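Local coordinates for protein deoxyhypusine synthase, putative (PDB 7L9R) that probably acts as an NAD-dependent deoxyhypusine synthase, the transferase that makes the deoxyhypusine residue of the translation factor eIF5A, at residues B[122-130]-B[217-227]. Sequence-based numbering, arbitrary orientation.
Sequences AGAIETDIM and IFCPALTDGLF
The carboxylate of Glu126 meets the start of helix 226-237 with one oxygen: OE2 takes the backbone N-H of Phe227, in the first turn, on its anti lone pair, an almost straight bond (OE2 to N 2.7 Å, 168° at the hydrogen). Leu222 CD2 of the same segment as Phe227 lies over one face of the Phe227 ring, offset toward its rim. The nearby N of Leu226 points poorly for a second bond to OE2. A bend at chi2 (94°) turns the carboxylate across the first turn of that helix, with Glu126 CG 3.9 Å from Leu226 CB and OE2 3.3 Å from Phe227 CB. A water accepts from Gly123 N at the start of helix 124-130 and lies within donating distance of both Glu126 OE2 (2.7 Å) and Leu222 O (2.9 Å), the latter in the loop before helix 226-237. Beside it, Ala122 CB sits 3.3 Å from Ala221 O. Farther along, Ile125 CD1 touches Ile217 CG2 at 4.1 Å, a contact backed by Ile193 of helix 189-200. Gly123 and Gly225 are both N-caps. The arrangement joins two strand-to-helix connections, following the neighbouring parallel strands 117-120 and 216-218, as in a Rossmann-like alpha/beta fold.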
loop_
_atom_site.group_PDB
_atom_site.type_symbol
_atom_site.label_atom_id
_atom_site.label_comp_id
_atom_site.label_asym_id
_atom_site.label_seq_id
_atom_site.Cartn_x
_atom_site.Cartn_y
_atom_site.Cartn_z
ATOM N N ALA B 122 -11.922 15.603 10.609
ATOM C CA ALA B 122 -11.923 17.006 10.206
ATOM C C ALA B 122 -12.457 17.177 8.785
ATOM O O ALA B 122 -12.034 16.479 7.862
ATOM C CB ALA B 122 -10.508 17.577 10.306
ATOM N N GLY B 123 -13.394 18.113 8.614
ATOM C CA GLY B 123 -13.988 18.398 7.330
ATOM C C GLY B 123 -15.352 17.766 7.108
ATOM O O GLY B 123 -16.084 18.208 6.217
ATOM N N ALA B 124 -15.711 16.745 7.890
ATOM C CA ALA B 124 -16.944 16.011 7.628
ATOM C C ALA B 124 -18.167 16.879 7.875
ATOM O O ALA B 124 -19.077 16.938 7.040
ATOM C CB ALA B 124 -17.010 14.754 8.493
ATOM N N ILE B 125 -18.198 17.574 9.013
ATOM C CA ILE B 125 -19.363 18.379 9.357
ATOM C C ILE B 125 -19.559 19.500 8.341
ATOM O O ILE B 125 -20.687 19.790 7.920
ATOM C CB ILE B 125 -19.230 18.918 10.797
ATOM C CG1 ILE B 125 -19.071 17.756 11.782
ATOM C CG2 ILE B 125 -20.429 19.767 11.174
ATOM C CD1 ILE B 125 -20.145 16.679 11.645
ATOM N N GLU B 126 -18.468 20.145 7.925
ATOM C CA GLU B 126 -18.593 21.269 7.003
ATOM C C GLU B 126 -19.046 20.807 5.623
ATOM O O GLU B 126 -19.739 21.549 4.916
ATOM C CB GLU B 126 -17.266 22.026 6.916
ATOM C CG GLU B 126 -16.773 22.556 8.256
ATOM C CD GLU B 126 -15.800 21.607 8.953
ATOM O OE1 GLU B 126 -16.063 20.383 8.976
ATOM O OE2 GLU B 126 -14.777 22.093 9.482
ATOM N N THR B 127 -18.669 19.588 5.231
ATOM C CA THR B 127 -19.146 19.021 3.973
ATOM C C THR B 127 -20.650 18.782 4.016
ATOM O O THR B 127 -21.358 19.083 3.048
ATOM C CB THR B 127 -18.399 17.722 3.683
ATOM O OG1 THR B 127 -16.999 18.001 3.620
ATOM C CG2 THR B 127 -18.851 17.082 2.371
ATOM N N ASP B 128 -21.152 18.258 5.139
ATOM C CA ASP B 128 -22.585 18.019 5.288
ATOM C C ASP B 128 -23.367 19.323 5.178
ATOM O O ASP B 128 -24.400 19.384 4.494
ATOM C CB ASP B 128 -22.836 17.324 6.629
ATOM C CG ASP B 128 -24.288 16.902 6.830
ATOM O OD1 ASP B 128 -24.889 16.308 5.903
ATOM O OD2 ASP B 128 -24.818 17.138 7.942
ATOM N N ILE B 129 -22.853 20.387 5.808
ATOM C CA ILE B 129 -23.449 21.718 5.703
ATOM C C ILE B 129 -23.347 22.240 4.275
ATOM O O ILE B 129 -24.317 22.772 3.719
ATOM C CB ILE B 129 -22.768 22.683 6.692
ATOM C CG1 ILE B 129 -23.033 22.268 8.139
ATOM C CG2 ILE B 129 -23.201 24.125 6.437
ATOM C CD1 ILE B 129 -22.186 23.025 9.151
ATOM N N MET B 130 -22.161 22.114 3.673
ATOM C CA MET B 130 -21.921 22.656 2.339
ATOM C C MET B 130 -22.879 22.062 1.313
ATOM O O MET B 130 -23.376 22.773 0.432
ATOM C CB MET B 130 -20.465 22.393 1.943
ATOM C CG MET B 130 -20.051 22.973 0.610
ATOM S SD MET B 130 -18.301 22.703 0.236
ATOM C CE MET B 130 -17.539 23.122 1.800
ATOM N N ILE B 217 -22.432 13.296 17.941
ATOM C CA ILE B 217 -21.381 13.201 16.933
ATOM C C ILE B 217 -20.087 13.721 17.547
ATOM O O ILE B 217 -20.000 14.892 17.937
ATOM C CB ILE B 217 -21.742 13.985 15.661
ATOM C CG1 ILE B 217 -23.030 13.437 15.039
ATOM C CG2 ILE B 217 -20.591 13.942 14.661
ATOM C CD1 ILE B 217 -23.521 14.229 13.845
ATOM N N PHE B 218 -19.093 12.847 17.652
ATOM C CA PHE B 218 -17.775 13.216 18.143
ATOM C C PHE B 218 -16.860 13.552 16.973
ATOM O O PHE B 218 -16.890 12.884 15.933
ATOM C CB PHE B 218 -17.172 12.081 18.974
ATOM C CG PHE B 218 -17.983 11.735 20.185
ATOM C CD1 PHE B 218 -17.895 12.501 21.334
ATOM C CD2 PHE B 218 -18.856 10.658 20.164
ATOM C CE1 PHE B 218 -18.651 12.193 22.455
ATOM C CE2 PHE B 218 -19.622 10.343 21.281
ATOM C CZ PHE B 218 -19.517 11.112 22.429
ATOM N N CYS B 219 -16.065 14.606 17.144
ATOM C CA CYS B 219 -15.119 15.044 16.125
ATOM C C CYS B 219 -13.994 15.820 16.798
ATOM O O CYS B 219 -13.972 17.056 16.751
ATOM C CB CYS B 219 -15.815 15.896 15.057
ATOM S SG CYS B 219 -14.762 16.326 13.647
ATOM N N PRO B 220 -13.042 15.129 17.429
ATOM C CA PRO B 220 -11.977 15.841 18.153
ATOM C C PRO B 220 -11.184 16.802 17.284
ATOM O O PRO B 220 -10.690 17.815 17.788
ATOM C CB PRO B 220 -11.089 14.699 18.673
ATOM C CG PRO B 220 -11.974 13.510 18.703
ATOM C CD PRO B 220 -12.913 13.666 17.546
ATOM N N ALA B 221 -11.065 16.536 15.987
ATOM C CA ALA B 221 -10.304 17.401 15.097
ATOM C C ALA B 221 -11.174 18.444 14.389
ATOM O O ALA B 221 -10.779 18.938 13.326
ATOM C CB ALA B 221 -9.539 16.554 14.077
ATOM N N LEU B 222 -12.337 18.790 14.959
ATOM C CA LEU B 222 -13.231 19.775 14.344
ATOM C C LEU B 222 -12.501 21.068 13.989
ATOM O O LEU B 222 -12.709 21.629 12.906
ATOM C CB LEU B 222 -14.410 20.075 15.278
ATOM C CG LEU B 222 -15.434 21.139 14.844
ATOM C CD1 LEU B 222 -16.177 20.722 13.573
ATOM C CD2 LEU B 222 -16.439 21.453 15.957
ATOM N N THR B 223 -11.635 21.556 14.879
ATOM C CA THR B 223 -10.946 22.818 14.630
ATOM C C THR B 223 -9.775 22.682 13.662
ATOM O O THR B 223 -9.121 23.687 13.368
ATOM C CB THR B 223 -10.459 23.444 15.950
ATOM O OG1 THR B 223 -9.626 22.518 16.659
ATOM C CG2 THR B 223 -11.637 23.852 16.831
ATOM N N ASP B 224 -9.483 21.483 13.168
ATOM C CA ASP B 224 -8.439 21.293 12.168
ATOM C C ASP B 224 -8.973 21.405 10.745
ATOM O O ASP B 224 -8.189 21.343 9.797
ATOM C CB ASP B 224 -7.752 19.931 12.365
ATOM C CG ASP B 224 -6.520 19.754 11.482
ATOM O OD1 ASP B 224 -5.540 20.516 11.647
ATOM O OD2 ASP B 224 -6.528 18.844 10.624
ATOM N N GLY B 225 -10.286 21.570 10.571
ATOM C CA GLY B 225 -10.887 21.702 9.271
ATOM C C GLY B 225 -11.346 23.116 8.977
ATOM O O GLY B 225 -10.900 24.091 9.600
ATOM N N LEU B 226 -12.277 23.229 8.023
ATOM C CA LEU B 226 -12.761 24.539 7.596
ATOM C C LEU B 226 -13.314 25.340 8.771
ATOM O O LEU B 226 -13.146 26.566 8.826
ATOM C CB LEU B 226 -13.826 24.374 6.514
ATOM C CG LEU B 226 -14.310 25.653 5.839
ATOM C CD1 LEU B 226 -13.148 26.341 5.137
ATOM C CD2 LEU B 226 -15.444 25.348 4.864
ATOM N N PHE B 227 -13.951 24.660 9.734
ATOM C CA PHE B 227 -14.386 25.325 10.962
ATOM C C PHE B 227 -13.231 26.061 11.636
ATOM O O PHE B 227 -13.389 27.204 12.079
ATOM C CB PHE B 227 -15.020 24.313 11.923
ATOM C CG PHE B 227 -15.679 24.939 13.131
ATOM C CD1 PHE B 227 -16.984 25.395 13.070
ATOM C CD2 PHE B 227 -14.998 25.053 14.329
ATOM C CE1 PHE B 227 -17.590 25.969 14.179
ATOM C CE2 PHE B 227 -15.595 25.623 15.435
ATOM C CZ PHE B 227 -16.893 26.087 15.360
HETATM O O HOH W 1 -13.658 20.014 10.700
#